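Local coordinates for protein eukaryotic peptide chain release factor GTP-binding subunit (PDB 1R5B) that serves as the GTP-binding subunit of the eukaryotic peptide chain release factor and is related to elongation factor Tu, at residues Thr363-Gln368 with Gly446-Arg451; Ser383-Met386 with Ala391-Glu394. All coordinates share one frame; numbering follows the deposited sequence.

Both contacts lie in the C-terminal, eEF1A-like part of the chain, which is built on an antiparallel sheet, and their centres are about 9 Å apart. Interaction 1 packs two strands of the sheet that are not direct neighbours, and interaction 2, nested inside the loop that interaction 1 closes, folds a turn at the sheet's edge. Met386 joins them: its CE lies 3.2 Å from Phe365 CZ and 3.5 Å from Phe448 CG, so its terminal methyl packs against both rings, very closely on Phe365. A probable backbone hydrogen bond, Arg451 N to Val385 O at 3.2 Å, pairs the strands alongside. Neither contact includes a ligand; both are structural packing.

Interaction 1 (Thr363-Gln368 with Gly446-Arg451); sequences TRFIAQ and GRFTLR
Phe448 reaches from strand 447-451 to Ala367 and Phe365 of strand 364-368, and this single aromatic side chain makes nearly all of the contact. The second segment starts at Gly446, where the backbones come nearest: its CA is 9.0 Å from the CA of Ala367, a gap too wide for main-chain pairing and one that a side chain has to fill. Arg447 makes a cation-pi contact with Tyr39, and Phe448 then fills the gap. Its CG sits between the backbone N and the carbonyl carbon (chi1 59°), which sends the ring across, far end first. The methyl of Ala367 meets that end at the ring's edge, in its plane, with CB 3.4 Å from Phe448 CZ. Alanine suits the place because its short methyl lets the ring edge come close to the strand. The Phe365 ring joins more loosely, its CE2 4.4 Å from Phe448 CE2 in an oblique approach. The side chains that meet are all apolar, as befits three buried residues; the backbone O of Gln368 also lies near Phe448 CZ. Further along, Leu450 turns to the same interior and packs on Ile369, later in the first strand, while Arg451 forms a salt bridge with Glu29. The two short strands run 75° apart, with 9.3 Å between their axes. Strand 457-466 lies between them in sheet order, and strand 385-387 flanks 447-451; the wide angle suggests a strongly twisted antiparallel sheet, consistent with the beta-barrel C-terminal domain of elongation factor Tu relatives.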
loop_
_atom_site.group_PDB
_atom_site.type_symbol
_atom_site.label_atom_id
_atom_site.label_comp_id
_atom_site.label_asym_id
_atom_site.label_seq_id
_atom_site.Cartn_x
_atom_site.Cartn_y
_atom_site.Cartn_z
ATOM N N THR A 363 -11.153 -9.576 21.504
ATOM C CA THR A 363 -10.334 -9.617 22.707
ATOM C C THR A 363 -9.331 -10.769 22.655
ATOM O O THR A 363 -8.575 -10.965 23.597
ATOM C CB THR A 363 -11.222 -9.769 23.968
ATOM O OG1 THR A 363 -12.164 -10.834 23.779
ATOM C CG2 THR A 363 -12.087 -8.543 24.186
ATOM N N ARG A 364 -9.324 -11.534 21.565
ATOM C CA ARG A 364 -8.510 -12.752 21.483
ATOM C C ARG A 364 -7.836 -12.925 20.124
ATOM O O ARG A 364 -8.507 -12.962 19.099
ATOM C CB ARG A 364 -9.374 -13.978 21.796
ATOM C CG ARG A 364 -9.897 -13.990 23.215
ATOM C CD ARG A 364 -10.577 -15.281 23.631
ATOM N NE ARG A 364 -11.391 -15.093 24.831
ATOM C CZ ARG A 364 -12.640 -14.613 24.852
ATOM N NH1 ARG A 364 -13.256 -14.259 23.729
ATOM N NH2 ARG A 364 -13.288 -14.499 26.013
ATOM N N PHE A 365 -6.510 -13.050 20.134
ATOM C CA PHE A 365 -5.730 -13.172 18.900
ATOM C C PHE A 365 -4.316 -13.713 19.100
ATOM O O PHE A 365 -3.742 -13.605 20.179
ATOM C CB PHE A 365 -5.617 -11.808 18.227
ATOM C CG PHE A 365 -4.874 -10.784 19.037
ATOM C CD1 PHE A 365 -5.525 -10.066 20.009
ATOM C CD2 PHE A 365 -3.533 -10.522 18.804
ATOM C CE1 PHE A 365 -4.866 -9.113 20.739
ATOM C CE2 PHE A 365 -2.869 -9.566 19.544
ATOM C CZ PHE A 365 -3.550 -8.861 20.512
ATOM N N ILE A 366 -3.745 -14.242 18.021
ATOM C CA ILE A 366 -2.374 -14.759 18.012
ATOM C C ILE A 366 -1.419 -13.683 17.478
ATOM O O ILE A 366 -1.807 -12.895 16.621
ATOM C CB ILE A 366 -2.319 -16.040 17.161
ATOM C CG1 ILE A 366 -3.424 -17.014 17.613
ATOM C CG2 ILE A 366 -0.943 -16.689 17.268
ATOM C CD1 ILE A 366 -3.417 -18.358 16.913
ATOM N N ALA A 367 -0.182 -13.649 17.982
ATOM C CA ALA A 367 0.755 -12.548 17.684
ATOM C C ALA A 367 2.255 -12.883 17.835
ATOM O O ALA A 367 2.700 -13.307 18.914
ATOM C CB ALA A 367 0.420 -11.349 18.555
ATOM N N GLN A 368 3.015 -12.675 16.750
ATOM C CA GLN A 368 4.470 -12.768 16.766
ATOM C C GLN A 368 5.062 -11.523 17.403
ATOM O O GLN A 368 4.616 -10.422 17.105
ATOM C CB GLN A 368 5.026 -12.862 15.345
ATOM C CG GLN A 368 4.758 -14.168 14.602
ATOM C CD GLN A 368 5.673 -14.349 13.391
ATOM O OE1 GLN A 368 5.330 -15.073 12.454
ATOM N NE2 GLN A 368 6.832 -13.693 13.410
ATOM N N GLY A 446 -2.575 -4.462 11.950
ATOM C CA GLY A 446 -2.011 -5.608 12.648
ATOM C C GLY A 446 -0.619 -5.415 13.238
ATOM O O GLY A 446 -0.050 -6.362 13.750
ATOM N N ARG A 447 -0.078 -4.199 13.186
ATOM C CA ARG A 447 1.276 -3.924 13.668
ATOM C C ARG A 447 1.248 -3.208 15.024
ATOM O O ARG A 447 0.587 -2.184 15.146
ATOM C CB ARG A 447 2.000 -3.055 12.636
ATOM C CG ARG A 447 3.372 -2.566 13.047
ATOM C CD ARG A 447 4.269 -2.192 11.864
ATOM N NE ARG A 447 5.478 -1.465 12.258
ATOM C CZ ARG A 447 6.431 -1.062 11.412
ATOM N NH1 ARG A 447 6.335 -1.322 10.112
ATOM N NH2 ARG A 447 7.495 -0.412 11.868
ATOM N N PHE A 448 1.985 -3.716 16.023
ATOM C CA PHE A 448 1.938 -3.154 17.387
ATOM C C PHE A 448 3.259 -3.088 18.197
ATOM O O PHE A 448 4.179 -3.885 17.995
ATOM C CB PHE A 448 0.860 -3.859 18.205
ATOM C CG PHE A 448 1.048 -5.332 18.340
ATOM C CD1 PHE A 448 1.822 -5.845 19.379
ATOM C CD2 PHE A 448 0.401 -6.217 17.485
ATOM C CE1 PHE A 448 1.971 -7.206 19.541
ATOM C CE2 PHE A 448 0.547 -7.589 17.645
ATOM C CZ PHE A 448 1.337 -8.080 18.677
ATOM N N THR A 449 3.326 -2.112 19.108
ATOM C CA THR A 449 4.447 -1.961 20.042
ATOM C C THR A 449 3.983 -1.924 21.518
ATOM O O THR A 449 2.982 -1.284 21.851
ATOM C CB THR A 449 5.289 -0.688 19.707
ATOM O OG1 THR A 449 4.865 0.429 20.501
ATOM C CG2 THR A 449 5.059 -0.211 18.290
ATOM N N LEU A 450 4.736 -2.596 22.393
ATOM C CA LEU A 450 4.410 -2.709 23.826
ATOM C C LEU A 450 5.226 -1.720 24.666
ATOM O O LEU A 450 6.398 -1.484 24.390
ATOM C CB LEU A 450 4.639 -4.146 24.308
ATOM C CG LEU A 450 3.515 -5.140 23.971
ATOM C CD1 LEU A 450 2.902 -4.917 22.598
ATOM C CD2 LEU A 450 4.018 -6.560 24.071
ATOM N N ARG A 451 4.586 -1.141 25.682
ATOM C CA ARG A 451 5.201 -0.129 26.544
ATOM C C ARG A 451 5.018 -0.502 28.021
ATOM O O ARG A 451 3.896 -0.750 28.467
ATOM C CB ARG A 451 4.577 1.246 26.269
ATOM C CG ARG A 451 5.242 2.020 25.136
ATOM C CD ARG A 451 5.609 3.463 25.476
ATOM N NE ARG A 451 6.882 3.872 24.874
ATOM C CZ ARG A 451 7.333 5.126 24.825
ATOM N NH1 ARG A 451 6.625 6.132 25.337
ATOM N NH2 ARG A 451 8.504 5.382 24.250
#

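Interaction 2 (Ser383-Met386 with Ala391-Glu394); sequences SCVM and AVEE
Met386 and Glu393 are joined by the one hydrogen bond of this contact, and around it the packing is close. Glu393 N gives its hydrogen to Met386 O over 2.8 Å, with an N-H...O angle of 155°, and it meets the oxygen almost end-on to the carbonyl. The same carbonyl oxygen also receives a CA-H...O contact from Val392 CA at 3.3 Å, so two neighbouring residues of the returning chain close on one acceptor. Beside it Val385 and Val392 touch through their CG1 methyls at 3.7 Å; in Val385 this branch is anti to the backbone N (chi1 -179°), which brings it to Val392 and also to the carbonyl oxygen of Glu393. Branched valines give the backbone bond a compact hydrophobic flank, even though Val392 is itself exposed.

Toward Ser383 the contact slackens. Glu394 bends at chi2 and brings its carboxylate back over the first segment, yet Ser383 OG stays 3.8 Å from both OE1 and OE2, too long for a hydrogen bond. OE1 lies 3.6 Å from Cys384 O, another acceptor, so the carboxylate gains no bond there either. Polar residues suit this outer end, where Ser383 is exposed.

The two pieces run nearly antiparallel, 155° apart in their end-to-end directions, and bring the chain back on itself after strand 385-387. Cys384 also bonds through its backbone to Val395. On the inner side Cys384 and Met386 rest against Leu450 of strand 447-451, the neighbour of edge strand 385-387, and the chain then runs on toward strand 396-397.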
loop_
_atom_site.group_PDB
_atom_site.type_symbol
_atom_site.label_atom_id
_atom_site.label_comp_id
_atom_site.label_asym_id
_atom_site.label_seq_id
_atom_site.Cartn_x
_atom_site.Cartn_y
_atom_site.Cartn_z
ATOM N N SER A 383 1.339 -8.143 31.920
ATOM C CA SER A 383 0.506 -6.979 31.604
ATOM C C SER A 383 1.318 -5.753 31.197
ATOM O O SER A 383 2.165 -5.275 31.946
ATOM C CB SER A 383 -0.390 -6.601 32.782
ATOM O OG SER A 383 -1.184 -5.470 32.449
ATOM N N CYS A 384 1.045 -5.257 29.996
ATOM C CA CYS A 384 1.563 -3.969 29.544
ATOM C C CYS A 384 0.543 -3.300 28.641
ATOM O O CYS A 384 -0.455 -3.910 28.247
ATOM C CB CYS A 384 2.891 -4.140 28.793
ATOM S SG CYS A 384 2.884 -5.419 27.521
ATOM N N VAL A 385 0.798 -2.038 28.320
ATOM C CA VAL A 385 0.008 -1.333 27.318
ATOM C C VAL A 385 0.375 -1.883 25.930
ATOM O O VAL A 385 1.556 -1.998 25.613
ATOM C CB VAL A 385 0.263 0.206 27.386
ATOM C CG1 VAL A 385 -0.584 0.946 26.352
ATOM C CG2 VAL A 385 -0.022 0.743 28.786
ATOM N N MET A 386 -0.627 -2.261 25.129
ATOM C CA MET A 386 -0.419 -2.570 23.704
ATOM C C MET A 386 -0.884 -1.393 22.866
ATOM O O MET A 386 -1.916 -0.799 23.149
ATOM C CB MET A 386 -1.183 -3.825 23.273
ATOM C CG MET A 386 -0.940 -4.260 21.811
ATOM S SD MET A 386 -2.310 -5.208 21.124
ATOM C CE MET A 386 -1.550 -6.432 20.354
ATOM N N ALA A 391 -4.353 2.967 18.783
ATOM C CA ALA A 391 -5.200 2.362 19.817
ATOM C C ALA A 391 -4.784 2.659 21.269
ATOM O O ALA A 391 -5.443 3.462 21.943
ATOM C CB ALA A 391 -5.338 0.869 19.588
ATOM N N VAL A 392 -3.728 2.012 21.766
ATOM C CA VAL A 392 -3.344 2.128 23.197
ATOM C C VAL A 392 -4.381 1.453 24.120
ATOM O O VAL A 392 -5.412 2.054 24.440
ATOM C CB VAL A 392 -3.149 3.627 23.663
ATOM C CG1 VAL A 392 -2.819 3.704 25.160
ATOM C CG2 VAL A 392 -2.081 4.347 22.829
ATOM N N GLU A 393 -4.107 0.227 24.567
ATOM C CA GLU A 393 -5.062 -0.488 25.409
ATOM C C GLU A 393 -4.438 -1.261 26.595
ATOM O O GLU A 393 -3.991 -0.641 27.567
ATOM C CB GLU A 393 -5.974 -1.371 24.547
ATOM C CG GLU A 393 -7.249 -1.830 25.243
ATOM C CD GLU A 393 -7.843 -0.777 26.175
ATOM O OE1 GLU A 393 -8.404 0.220 25.665
ATOM O OE2 GLU A 393 -7.735 -0.938 27.416
ATOM N N GLU A 394 -4.425 -2.594 26.532
ATOM C CA GLU A 394 -4.140 -3.427 27.706
ATOM C C GLU A 394 -4.133 -4.886 27.279
ATOM O O GLU A 394 -5.111 -5.369 26.715
ATOM C CB GLU A 394 -5.207 -3.214 28.792
ATOM C CG GLU A 394 -4.976 -3.980 30.096
ATOM C CD GLU A 394 -4.011 -3.279 31.037
ATOM O OE1 GLU A 394 -2.978 -2.760 30.558
ATOM O OE2 GLU A 394 -4.281 -3.250 32.262
#